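Local coordinates for protein EmGH1 (Erythrobacter marinus, PDB 5Z87) that probably hydrolyses beta-glucosidic linkages, as a beta-glucosidase of glycoside hydrolase family 3, at residues 67-72 with 95-100; 109-114 with 125-130; 553-558 with 628-633; 579-584 with 597-602. All coordinates share one frame; numbering follows the deposited sequence.

Interaction 1 (67-72 with 95-100); sequences RAADVM and ASLEAG
Met72 and Leu97 both place CG beside their own backbone N and anti to the carbonyl carbon (chi1 -65° and -53°), and the two side chains meet tip to tip; a further bend of Met72 at chi3 (75°) turns its CE toward the carbonyl of Ala95. The contact lies in the N-terminal domain of the family, which belongs to the TIM-barrel clan, and it illustrates how a short helix can seat itself on a loop leaving a barrel strand. Leu97 stands in a type II' turn from Ser96 to Ala99, closed by Ala99 N to Ser96 O at 3.1 Å, and its positive phi follows from that turn. No hydrogen bond links the two segments, so apolar packing carries them. Ala68 sets CB 3.5 Å from Ala95 CA. One residue on, Ala69 CB meets the CD2 branch of Leu97 at 4.0 Å. Met72 also touches Ala107 of helix 101-116, so the short helix reaches both the loop and the longer helix through this one side chain. Its sulphur lies 4.0 Å from Leu97 CD1 and 3.8 Å from Ala95 CB, while Met72 CE approaches Ala95 O to 3.5 Å.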
loop_
_atom_site.group_PDB
_atom_site.type_symbol
_atom_site.label_atom_id
_atom_site.label_comp_id
_atom_site.label_asym_id
_atom_site.label_seq_id
_atom_site.Cartn_x
_atom_site.Cartn_y
_atom_site.Cartn_z
ATOM N N ARG A 67 29.656 18.453 -2.153
ATOM C CA ARG A 67 29.801 18.744 -0.737
ATOM C C ARG A 67 30.909 19.767 -0.527
ATOM O O ARG A 67 31.942 19.739 -1.202
ATOM C CB ARG A 67 30.097 17.469 0.046
ATOM C CG ARG A 67 29.347 17.398 1.361
ATOM C CD ARG A 67 29.575 16.079 2.068
ATOM N NE ARG A 67 28.589 15.099 1.639
ATOM C CZ ARG A 67 27.410 14.925 2.227
ATOM N NH1 ARG A 67 26.558 14.015 1.750
ATOM N NH2 ARG A 67 27.088 15.667 3.286
ATOM N N ALA A 68 30.686 20.670 0.429
ATOM C CA ALA A 68 31.586 21.798 0.641
ATOM C C ALA A 68 32.996 21.374 1.033
ATOM O O ALA A 68 33.964 22.053 0.668
ATOM C CB ALA A 68 31.015 22.716 1.718
ATOM N N ALA A 69 33.137 20.265 1.767
ATOM C CA ALA A 69 34.352 20.023 2.546
ATOM C C ALA A 69 35.613 20.040 1.683
ATOM O O ALA A 69 36.630 20.619 2.080
ATOM C CB ALA A 69 34.237 18.691 3.292
ATOM N N ASP A 70 35.579 19.399 0.514
ATOM C CA ASP A 70 36.785 19.299 -0.311
ATOM C C ASP A 70 37.101 20.593 -1.041
ATOM O O ASP A 70 38.266 20.846 -1.359
ATOM C CB ASP A 70 36.647 18.169 -1.324
ATOM C CG ASP A 70 36.826 16.809 -0.690
ATOM O OD1 ASP A 70 36.957 16.738 0.557
ATOM O OD2 ASP A 70 36.843 15.814 -1.441
ATOM N N VAL A 71 36.084 21.396 -1.347
ATOM C CA VAL A 71 36.318 22.724 -1.883
ATOM C C VAL A 71 36.953 23.616 -0.819
ATOM O O VAL A 71 37.915 24.341 -1.089
ATOM C CB VAL A 71 34.994 23.307 -2.413
ATOM C CG1 VAL A 71 35.208 24.682 -3.026
ATOM C CG2 VAL A 71 34.370 22.352 -3.421
ATOM N N MET A 72 36.453 23.548 0.413
ATOM C CA MET A 72 36.942 24.438 1.461
ATOM C C MET A 72 38.358 24.081 1.891
ATOM O O MET A 72 39.179 24.973 2.139
ATOM C CB MET A 72 36.004 24.392 2.660
ATOM C CG MET A 72 34.634 24.927 2.371
ATOM S SD MET A 72 33.536 24.672 3.770
ATOM C CE MET A 72 34.063 25.919 4.936
ATOM N N ALA A 95 28.536 23.421 4.447
ATOM C CA ALA A 95 29.788 24.117 4.704
ATOM C C ALA A 95 30.023 24.376 6.183
ATOM O O ALA A 95 31.129 24.777 6.559
ATOM C CB ALA A 95 29.821 25.452 3.948
ATOM N N SER A 96 29.012 24.157 7.022
ATOM C CA SER A 96 29.160 24.402 8.451
ATOM C C SER A 96 30.204 23.478 9.072
ATOM O O SER A 96 30.978 23.905 9.937
ATOM C CB SER A 96 27.809 24.217 9.126
ATOM O OG SER A 96 27.096 23.182 8.457
ATOM N N LEU A 97 30.238 22.216 8.644
ATOM C CA LEU A 97 31.200 21.200 9.122
ATOM C C LEU A 97 31.069 21.101 10.642
ATOM O O LEU A 97 29.943 21.039 11.159
ATOM C CB LEU A 97 32.599 21.533 8.611
ATOM C CG LEU A 97 32.797 21.762 7.113
ATOM C CD1 LEU A 97 34.228 22.214 6.833
ATOM C CD2 LEU A 97 32.470 20.509 6.330
ATOM N N GLU A 98 32.166 21.096 11.395
ATOM C CA GLU A 98 32.107 21.023 12.846
ATOM C C GLU A 98 32.303 22.383 13.503
ATOM O O GLU A 98 32.637 22.450 14.688
ATOM C CB GLU A 98 33.136 20.014 13.369
ATOM C CG GLU A 98 32.932 18.588 12.852
ATOM C CD GLU A 98 32.044 17.747 13.776
ATOM O OE1 GLU A 98 31.331 16.846 13.268
ATOM O OE2 GLU A 98 32.049 17.990 15.008
ATOM N N ALA A 99 32.071 23.467 12.770
ATOM C CA ALA A 99 32.406 24.800 13.247
ATOM C C ALA A 99 31.218 25.473 13.923
ATOM O O ALA A 99 30.068 25.311 13.501
ATOM C CB ALA A 99 32.903 25.674 12.093
ATOM N N GLY A 100 31.520 26.255 14.974
ATOM C CA GLY A 100 30.543 27.105 15.594
ATOM C C GLY A 100 30.194 28.298 14.723
ATOM O O GLY A 100 30.763 28.500 13.641
#

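Interaction 2 (109-114 with 125-130); sequences MAMQQE and AFVFEE
Gln112 faces the backbone of Ala125 with both ends of its amide, a two-point recognition of one residue's peptide groups. OE1 of Gln112 accepts the N-H of Ala125 at 2.9 Å, in the carbonyl plane and on a lone pair. The companion bond runs the other way, from Gln112 NE2 to Ala125 O at 3.0 Å; it too meets a lone pair in the acceptor's plane, although the oxygen is tilted 21° from the glutamine amide. A bend at chi2 (-78°) swings CD out of the line of the chain, and the doubly held amide cannot flip without giving up both bonds. Helix 101-116, which carries the glutamine, is the crossover of a beta-alpha-beta unit between the parallel strands 91-93 and 126-129 of the TIM-barrel-clan domain, and Ala125 lies just ahead of the second strand. Beside the polar pair, Met111 holds its CE 4.3 Å from Ala125 CB and 4.2 Å from Val127 CG2. The same valine methyl lies 3.8 Å from Gln112 NE2, so it flanks the buried amide. At the far end of 125-130, Glu130 belongs to the pocket occupied by dithiothreitol, where its OE1 is hydrogen-bonded to the ligand and to Tyr93 OH.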
loop_
_atom_site.group_PDB
_atom_site.type_symbol
_atom_site.label_atom_id
_atom_site.label_comp_id
_atom_site.label_asym_id
_atom_site.label_seq_id
_atom_site.Cartn_x
_atom_site.Cartn_y
_atom_site.Cartn_z
ATOM N N MET A 109 33.295 32.742 4.297
ATOM C CA MET A 109 33.887 33.922 3.669
ATOM C C MET A 109 35.157 33.555 2.917
ATOM O O MET A 109 35.285 33.835 1.722
ATOM C CB MET A 109 34.164 34.985 4.722
ATOM C CG MET A 109 32.910 35.714 5.132
ATOM S SD MET A 109 33.087 36.364 6.776
ATOM C CE MET A 109 34.051 37.855 6.468
ATOM N N ALA A 110 36.076 32.857 3.587
ATOM C CA ALA A 110 37.303 32.417 2.932
ATOM C C ALA A 110 37.003 31.593 1.685
ATOM O O ALA A 110 37.633 31.793 0.641
ATOM C CB ALA A 110 38.158 31.617 3.917
ATOM N N MET A 111 36.038 30.665 1.769
ATOM C CA MET A 111 35.726 29.816 0.620
ATOM C C MET A 111 35.085 30.620 -0.499
ATOM O O MET A 111 35.406 30.422 -1.675
ATOM C CB MET A 111 34.800 28.664 1.031
ATOM C CG MET A 111 34.429 27.695 -0.112
ATOM S SD MET A 111 32.767 26.937 0.058
ATOM C CE MET A 111 31.759 28.324 -0.477
ATOM N N GLN A 112 34.176 31.532 -0.151
ATOM C CA GLN A 112 33.531 32.346 -1.171
ATOM C C GLN A 112 34.545 33.204 -1.921
ATOM O O GLN A 112 34.416 33.402 -3.135
ATOM C CB GLN A 112 32.454 33.216 -0.531
ATOM C CG GLN A 112 31.221 32.435 -0.128
ATOM C CD GLN A 112 30.320 32.125 -1.304
ATOM O OE1 GLN A 112 30.769 31.657 -2.351
ATOM N NE2 GLN A 112 29.036 32.407 -1.143
ATOM N N GLN A 113 35.566 33.708 -1.214
ATOM C CA GLN A 113 36.608 34.502 -1.859
ATOM C C GLN A 113 37.360 33.664 -2.883
ATOM O O GLN A 113 37.693 34.151 -3.968
ATOM C CB GLN A 113 37.558 35.062 -0.788
ATOM C CG GLN A 113 38.512 36.172 -1.221
ATOM C CD GLN A 113 39.350 36.727 -0.047
ATOM O OE1 GLN A 113 38.807 37.288 0.914
ATOM N NE2 GLN A 113 40.672 36.554 -0.121
ATOM N N GLU A 114 37.612 32.387 -2.564
ATOM C CA GLU A 114 38.200 31.468 -3.540
ATOM C C GLU A 114 37.280 31.257 -4.733
ATOM O O GLU A 114 37.744 31.109 -5.873
ATOM C CB GLU A 114 38.491 30.118 -2.888
ATOM C CG GLU A 114 39.486 30.169 -1.773
ATOM C CD GLU A 114 40.917 30.261 -2.279
ATOM O OE1 GLU A 114 41.129 30.172 -3.516
ATOM O OE2 GLU A 114 41.825 30.421 -1.432
ATOM N N ALA A 125 29.152 31.223 -4.695
ATOM C CA ALA A 125 28.439 29.958 -4.579
ATOM C C ALA A 125 27.157 30.118 -3.768
ATOM O O ALA A 125 27.083 30.931 -2.843
ATOM C CB ALA A 125 29.337 28.912 -3.921
ATOM N N PHE A 126 26.125 29.352 -4.138
ATOM C CA PHE A 126 25.090 29.026 -3.162
ATOM C C PHE A 126 25.733 28.174 -2.075
ATOM O O PHE A 126 26.568 27.312 -2.359
ATOM C CB PHE A 126 23.917 28.266 -3.802
ATOM C CG PHE A 126 22.742 29.147 -4.174
ATOM C CD1 PHE A 126 22.158 29.994 -3.244
ATOM C CD2 PHE A 126 22.232 29.138 -5.464
ATOM C CE1 PHE A 126 21.084 30.813 -3.596
ATOM C CE2 PHE A 126 21.148 29.958 -5.821
ATOM C CZ PHE A 126 20.580 30.789 -4.888
ATOM N N VAL A 127 25.390 28.453 -0.827
ATOM C CA VAL A 127 25.882 27.692 0.314
ATOM C C VAL A 127 24.650 27.051 0.935
ATOM O O VAL A 127 23.877 27.726 1.628
ATOM C CB VAL A 127 26.635 28.569 1.323
ATOM C CG1 VAL A 127 27.104 27.739 2.521
ATOM C CG2 VAL A 127 27.816 29.250 0.645
ATOM N N PHE A 128 24.449 25.761 0.676
ATOM C CA PHE A 128 23.209 25.079 1.045
ATOM C C PHE A 128 23.393 24.367 2.378
ATOM O O PHE A 128 24.353 23.606 2.553
ATOM C CB PHE A 128 22.791 24.066 -0.030
ATOM C CG PHE A 128 22.276 24.684 -1.298
ATOM C CD1 PHE A 128 21.107 25.429 -1.298
ATOM C CD2 PHE A 128 22.947 24.495 -2.501
ATOM C CE1 PHE A 128 20.611 25.996 -2.468
ATOM C CE2 PHE A 128 22.457 25.043 -3.675
ATOM C CZ PHE A 128 21.287 25.817 -3.652
ATOM N N GLU A 129 22.480 24.608 3.312
ATOM C CA GLU A 129 22.481 23.898 4.588
ATOM C C GLU A 129 21.111 23.254 4.788
ATOM O O GLU A 129 20.203 23.433 3.975
ATOM C CB GLU A 129 22.849 24.839 5.741
ATOM C CG GLU A 129 24.246 25.484 5.582
ATOM C CD GLU A 129 25.381 24.519 5.857
ATOM O OE1 GLU A 129 26.539 24.850 5.518
ATOM O OE2 GLU A 129 25.127 23.419 6.407
ATOM N N GLU A 130 20.968 22.474 5.857
ATOM C CA GLU A 130 19.691 21.866 6.223
ATOM C C GLU A 130 19.059 22.685 7.336
ATOM O O GLU A 130 19.740 23.058 8.292
ATOM C CB GLU A 130 19.860 20.416 6.683
ATOM C CG GLU A 130 20.572 19.529 5.702
ATOM C CD GLU A 130 19.685 19.085 4.546
ATOM O OE1 GLU A 130 20.201 18.368 3.658
ATOM O OE2 GLU A 130 18.486 19.444 4.527
#

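Interaction 3 (553-558 with 628-633); sequences DDLELI and TIVRNV. With EDO (1,2-ethanediol), chain L.
Leu555 and Val633 supply the apolar part of the contact, their side chains crossing obliquely with Leu555 CG 3.9 Å from Val633 CB. The CD1 methyl of Leu555 also reaches Val630 CG2 at 3.9 Å, so one leucine spans two valines. Val633 turns its CG1 methyl, set between its own backbone N and carbonyl carbon (chi1 72°), to the opposite backbone, 3.6 Å from Asp553 O. No direct hydrogen bond joins the two loops, and a water takes over that task, accepting from Leu555 N at 3.1 Å and from Val633 N at 3.0 Å.

A polar bond within 553-558 helps to shape the loop. Asp554 forms an Asx turn, in which OD1 receives Glu556 N at 3.2 Å, nearly straight at 173° but from above the carboxylate plane. Asp553 directs its carboxylate elsewhere. OD1 accepts from O2 of an ethanediol, probably from the crystallisation liquor, at 2.9 Å, whereas OD2 is bonded to Ser654, Gln635 and Asn632 of the second subunit. An alanine here would probably leave those three donors of the second subunit without their shared acceptor and weaken the interface at this point.

Within the C-terminal domain, the loop between strand 527-533 and helix 561-569 is thus joined to the one between helix 607-615 and strand 671-678, while helix 588-593 offers Leu588 to both Glu556 and Arg631.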
loop_
_atom_site.group_PDB
_atom_site.type_symbol
_atom_site.label_atom_id
_atom_site.label_comp_id
_atom_site.label_asym_id
_atom_site.label_seq_id
_atom_site.Cartn_x
_atom_site.Cartn_y
_atom_site.Cartn_z
ATOM N N ASP A 553 8.790 -2.360 10.523
ATOM C CA ASP A 553 7.651 -3.192 10.149
ATOM C C ASP A 553 6.711 -3.422 11.325
ATOM O O ASP A 553 6.014 -4.437 11.382
ATOM C CB ASP A 553 8.127 -4.525 9.575
ATOM C CG ASP A 553 9.052 -5.255 10.521
ATOM O OD1 ASP A 553 9.264 -4.728 11.637
ATOM O OD2 ASP A 553 9.562 -6.342 10.159
ATOM N N ASP A 554 6.700 -2.494 12.275
ATOM C CA ASP A 554 5.949 -2.609 13.512
ATOM C C ASP A 554 5.863 -1.209 14.100
ATOM O O ASP A 554 6.828 -0.453 14.026
ATOM C CB ASP A 554 6.635 -3.591 14.474
ATOM C CG ASP A 554 5.932 -3.706 15.822
ATOM O OD1 ASP A 554 4.711 -3.472 15.903
ATOM O OD2 ASP A 554 6.612 -4.060 16.810
ATOM N N LEU A 555 4.712 -0.864 14.667
ATOM C CA LEU A 555 4.497 0.468 15.202
ATOM C C LEU A 555 4.381 0.496 16.719
ATOM O O LEU A 555 4.209 1.579 17.298
ATOM C CB LEU A 555 3.244 1.085 14.563
ATOM C CG LEU A 555 3.330 1.251 13.036
ATOM C CD1 LEU A 555 1.980 1.688 12.450
ATOM C CD2 LEU A 555 4.451 2.231 12.649
ATOM N N GLU A 556 4.453 -0.652 17.379
ATOM C CA GLU A 556 4.515 -0.662 18.830
ATOM C C GLU A 556 5.839 -0.083 19.316
ATOM O O GLU A 556 6.822 0.011 18.572
ATOM C CB GLU A 556 4.382 -2.082 19.372
ATOM C CG GLU A 556 3.025 -2.422 19.914
ATOM C CD GLU A 556 2.731 -1.778 21.243
ATOM O OE1 GLU A 556 3.549 -0.960 21.741
ATOM O OE2 GLU A 556 1.668 -2.111 21.802
ATOM N N LEU A 557 5.855 0.299 20.594
ATOM C CA LEU A 557 7.110 0.583 21.282
ATOM C C LEU A 557 8.075 -0.575 21.118
ATOM O O LEU A 557 7.727 -1.734 21.375
ATOM C CB LEU A 557 6.853 0.831 22.765
ATOM C CG LEU A 557 5.874 1.955 23.029
ATOM C CD1 LEU A 557 5.765 2.160 24.528
ATOM C CD2 LEU A 557 6.379 3.213 22.322
ATOM N N ILE A 558 9.270 -0.268 20.684
ATOM C CA ILE A 558 10.227 -1.317 20.360
ATOM C C ILE A 558 10.812 -1.893 21.644
ATOM O O ILE A 558 10.951 -1.199 22.662
ATOM C CB ILE A 558 11.322 -0.772 19.422
ATOM C CG1 ILE A 558 12.148 -1.915 18.853
ATOM C CG2 ILE A 558 12.233 0.222 20.141
ATOM C CD1 ILE A 558 12.941 -1.495 17.638
ATOM N N THR A 628 -3.249 10.258 11.792
ATOM C CA THR A 628 -4.061 9.242 12.443
ATOM C C THR A 628 -3.121 8.208 13.044
ATOM O O THR A 628 -2.115 7.851 12.429
ATOM C CB THR A 628 -5.018 8.580 11.446
ATOM O OG1 THR A 628 -5.991 9.533 11.025
ATOM C CG2 THR A 628 -5.747 7.384 12.078
ATOM N N ILE A 629 -3.427 7.739 14.250
ATOM C CA ILE A 629 -2.648 6.659 14.851
ATOM C C ILE A 629 -3.460 5.372 14.735
ATOM O O ILE A 629 -4.479 5.210 15.416
ATOM C CB ILE A 629 -2.282 6.950 16.313
ATOM C CG1 ILE A 629 -1.483 8.264 16.429
ATOM C CG2 ILE A 629 -1.505 5.768 16.871
ATOM C CD1 ILE A 629 -0.148 8.232 15.680
ATOM N N VAL A 630 -3.026 4.453 13.864
ATOM C CA VAL A 630 -3.730 3.182 13.720
ATOM C C VAL A 630 -3.367 2.278 14.890
ATOM O O VAL A 630 -2.352 2.469 15.560
ATOM C CB VAL A 630 -3.418 2.500 12.376
ATOM C CG1 VAL A 630 -3.835 3.402 11.202
ATOM C CG2 VAL A 630 -1.935 2.157 12.290
ATOM N N ARG A 631 -4.213 1.277 15.138
ATOM C CA ARG A 631 -3.952 0.366 16.250
ATOM C C ARG A 631 -2.732 -0.508 15.987
ATOM O O ARG A 631 -1.959 -0.805 16.904
ATOM C CB ARG A 631 -5.187 -0.496 16.520
ATOM C CG ARG A 631 -6.185 0.228 17.363
ATOM C CD ARG A 631 -7.550 -0.424 17.429
ATOM N NE ARG A 631 -8.477 0.608 17.879
ATOM C CZ ARG A 631 -8.639 0.960 19.147
ATOM N NH1 ARG A 631 -7.970 0.318 20.095
ATOM N NH2 ARG A 631 -9.467 1.949 19.462
ATOM N N ASN A 632 -2.544 -0.945 14.752
ATOM C CA ASN A 632 -1.402 -1.783 14.460
ATOM C C ASN A 632 -1.060 -1.637 12.993
ATOM O O ASN A 632 -1.884 -1.219 12.179
ATOM C CB ASN A 632 -1.657 -3.253 14.815
ATOM C CG ASN A 632 -2.698 -3.903 13.914
ATOM O OD1 ASN A 632 -2.411 -4.283 12.778
ATOM N ND2 ASN A 632 -3.910 -4.055 14.431
ATOM N N VAL A 633 0.178 -2.017 12.675
ATOM C CA VAL A 633 0.739 -1.833 11.354
ATOM C C VAL A 633 0.004 -2.651 10.291
ATOM O O VAL A 633 0.133 -2.368 9.100
ATOM C CB VAL A 633 2.238 -2.174 11.414
ATOM C CG1 VAL A 633 2.447 -3.698 11.577
ATOM C CG2 VAL A 633 2.946 -1.664 10.191
HETATM C C1 EDO L . 10.645 -8.524 13.577
HETATM O O1 EDO L . 11.851 -9.003 14.196
HETATM C C2 EDO L . 9.917 -7.594 14.549
HETATM O O2 EDO L . 9.161 -6.605 13.837
HETATM O O HOH W 1 2.038 -2.301 15.045
#

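Interaction 4 (579-584 with 597-602); sequences LIHGRP and ILDAFY
His581, just after strand 574-580, meets Asp599 of the parallel strand 596-601, its neighbour in a beta-alpha-beta unit of the C-terminal domain. Pairing is orderly at Leu579, where N bonds to Leu598 O at 2.7 Å and Ala600 N bonds to Leu579 O. Packing tightens round the His581 ring, whose CG lies between the backbone N and the carbonyl carbon (chi1 57°). The imidazole donates from NE2 to Asp599 OD1, with an N-O separation so short as modelled that its length is doubtful, and from ND1 to Arg583 O at 2.7 Å within the ring plane. The ND1 bond, with NE2 directed at the carboxylate, would fix the ring's rotation. Phe601 lies against it obliquely, planes 36° apart, with His581 CE1 over the phenyl face near its rim.

Tyr602 covers the backbone that follows. Its ring centre sits beneath His581 O, 3.3 Å above the plane, and CZ comes within 3.2 Å of Gly582 N; the glycine, lacking CB, avoids a tight approach to CE2. An alanine in place of Tyr602 would remove the ring and probably open a gap over the His581-Gly582 peptide, setting that backbone freer to shift.

The contact is buried throughout, and slackness is local. Two atoms are held more loosely: Ile580 CG1 stands 4.4 Å from Ala600 CB, and Pro584 CG is 4.5 Å from Phe601 CE1.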
loop_
_atom_site.group_PDB
_atom_site.type_symbol
_atom_site.label_atom_id
_atom_site.label_comp_id
_atom_site.label_asym_id
_atom_site.label_seq_id
_atom_site.Cartn_x
_atom_site.Cartn_y
_atom_site.Cartn_z
ATOM N N LEU A 579 5.806 10.364 25.748
ATOM C CA LEU A 579 6.337 9.705 24.556
ATOM C C LEU A 579 7.286 10.644 23.811
ATOM O O LEU A 579 6.919 11.773 23.460
ATOM C CB LEU A 579 5.209 9.242 23.632
ATOM C CG LEU A 579 4.285 8.149 24.172
ATOM C CD1 LEU A 579 3.106 7.961 23.261
ATOM C CD2 LEU A 579 5.026 6.855 24.313
ATOM N N ILE A 580 8.496 10.158 23.561
ATOM C CA ILE A 580 9.535 10.883 22.846
ATOM C C ILE A 580 10.021 9.958 21.746
ATOM O O ILE A 580 10.417 8.819 22.028
ATOM C CB ILE A 580 10.688 11.302 23.782
ATOM C CG1 ILE A 580 10.149 12.240 24.869
ATOM C CG2 ILE A 580 11.840 11.962 23.006
ATOM C CD1 ILE A 580 11.103 12.435 26.056
ATOM N N HIS A 581 9.974 10.432 20.497
ATOM C CA HIS A 581 10.049 9.548 19.327
ATOM C C HIS A 581 9.973 10.362 18.034
ATOM O O HIS A 581 9.510 11.507 18.025
ATOM C CB HIS A 581 8.904 8.528 19.336
ATOM C CG HIS A 581 7.547 9.163 19.391
ATOM N ND1 HIS A 581 6.674 9.158 18.321
ATOM C CD2 HIS A 581 6.915 9.833 20.385
ATOM C CE1 HIS A 581 5.559 9.782 18.658
ATOM N NE2 HIS A 581 5.683 10.213 19.901
ATOM N N GLY A 582 10.399 9.733 16.935
ATOM C CA GLY A 582 10.277 10.321 15.611
ATOM C C GLY A 582 8.966 10.036 14.887
ATOM O O GLY A 582 8.088 10.898 14.829
ATOM N N ARG A 583 8.821 8.842 14.328
ATOM C CA ARG A 583 7.594 8.483 13.607
ATOM C C ARG A 583 6.387 8.431 14.544
ATOM O O ARG A 583 6.532 8.230 15.753
ATOM C CB ARG A 583 7.753 7.123 12.945
ATOM C CG ARG A 583 8.006 6.020 13.971
ATOM C CD ARG A 583 7.798 4.631 13.392
ATOM N NE ARG A 583 8.586 4.427 12.178
ATOM C CZ ARG A 583 9.881 4.132 12.177
ATOM N NH1 ARG A 583 10.532 4.003 13.333
ATOM N NH2 ARG A 583 10.519 3.956 11.023
ATOM N N PRO A 584 5.179 8.582 14.008
ATOM C CA PRO A 584 3.990 8.256 14.806
ATOM C C PRO A 584 4.068 6.815 15.270
ATOM O O PRO A 584 4.355 5.913 14.476
ATOM C CB PRO A 584 2.830 8.475 13.829
ATOM C CG PRO A 584 3.379 9.409 12.773
ATOM C CD PRO A 584 4.825 9.011 12.643
ATOM N N ILE A 597 -1.057 9.943 29.151
ATOM C CA ILE A 597 0.028 9.872 28.178
ATOM C C ILE A 597 0.175 11.225 27.501
ATOM O O ILE A 597 -0.802 11.771 26.972
ATOM C CB ILE A 597 -0.204 8.772 27.123
ATOM C CG1 ILE A 597 -0.449 7.425 27.802
ATOM C CG2 ILE A 597 0.993 8.678 26.189
ATOM C CD1 ILE A 597 -0.848 6.342 26.854
ATOM N N LEU A 598 1.387 11.769 27.542
ATOM C CA LEU A 598 1.775 12.926 26.747
ATOM C C LEU A 598 2.531 12.429 25.524
ATOM O O LEU A 598 3.346 11.508 25.625
ATOM C CB LEU A 598 2.673 13.873 27.549
ATOM C CG LEU A 598 2.018 14.612 28.710
ATOM C CD1 LEU A 598 3.001 15.568 29.355
ATOM C CD2 LEU A 598 0.809 15.365 28.202
ATOM N N ASP A 599 2.260 13.026 24.367
ATOM C CA ASP A 599 3.007 12.706 23.156
ATOM C C ASP A 599 3.818 13.933 22.771
ATOM O O ASP A 599 3.257 14.949 22.347
ATOM C CB ASP A 599 2.090 12.266 22.016
ATOM C CG ASP A 599 2.832 11.440 20.970
ATOM O OD1 ASP A 599 4.077 11.608 20.838
ATOM O OD2 ASP A 599 2.174 10.616 20.289
ATOM N N ALA A 600 5.137 13.842 22.928
ATOM C CA ALA A 600 5.998 14.994 22.708
ATOM C C ALA A 600 6.752 14.918 21.394
ATOM O O ALA A 600 7.425 15.889 21.029
ATOM C CB ALA A 600 6.997 15.145 23.869
ATOM N N PHE A 601 6.644 13.797 20.682
ATOM C CA PHE A 601 7.444 13.555 19.495
ATOM C C PHE A 601 8.913 13.852 19.813
ATOM O O PHE A 601 9.510 13.158 20.644
ATOM C CB PHE A 601 6.856 14.356 18.321
ATOM C CG PHE A 601 5.665 13.659 17.684
ATOM C CD1 PHE A 601 5.859 12.644 16.748
ATOM C CD2 PHE A 601 4.369 13.951 18.082
ATOM C CE1 PHE A 601 4.781 11.977 16.181
ATOM C CE2 PHE A 601 3.280 13.284 17.528
ATOM C CZ PHE A 601 3.485 12.299 16.564
ATOM N N TYR A 602 9.515 14.847 19.174
ATOM C CA TYR A 602 10.828 15.334 19.602
ATOM C C TYR A 602 10.624 16.792 19.949
ATOM O O TYR A 602 10.349 17.598 19.044
ATOM C CB TYR A 602 11.897 15.168 18.528
ATOM C CG TYR A 602 12.329 13.737 18.298
ATOM C CD1 TYR A 602 12.536 12.871 19.364
ATOM C CD2 TYR A 602 12.511 13.243 17.013
ATOM C CE1 TYR A 602 12.941 11.559 19.159
ATOM C CE2 TYR A 602 12.926 11.947 16.798
ATOM C CZ TYR A 602 13.133 11.100 17.878
ATOM O OH TYR A 602 13.538 9.796 17.675
#

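How the interactions relate
From the N terminus, interaction 1 closes a short loop that contains strand 91-93, and interaction 2 follows in series, closing the connection from helix 101-116 to strand 126-129. The two touch: Glu129 accepts from Ala95 N and Ser96 OG, and Met72 packs on Met111, so short helix, loop, crossover helix and strand form one corner of the N-terminal domain. Far along the chain, interaction 3 closes a much longer loop in the C-terminal domain, with interaction 4 nested inside it. Pro584 links these two by packing on Ile629. The pairs remain apart, with nearest atoms of interactions 2 and 4 about 15 Å from each other.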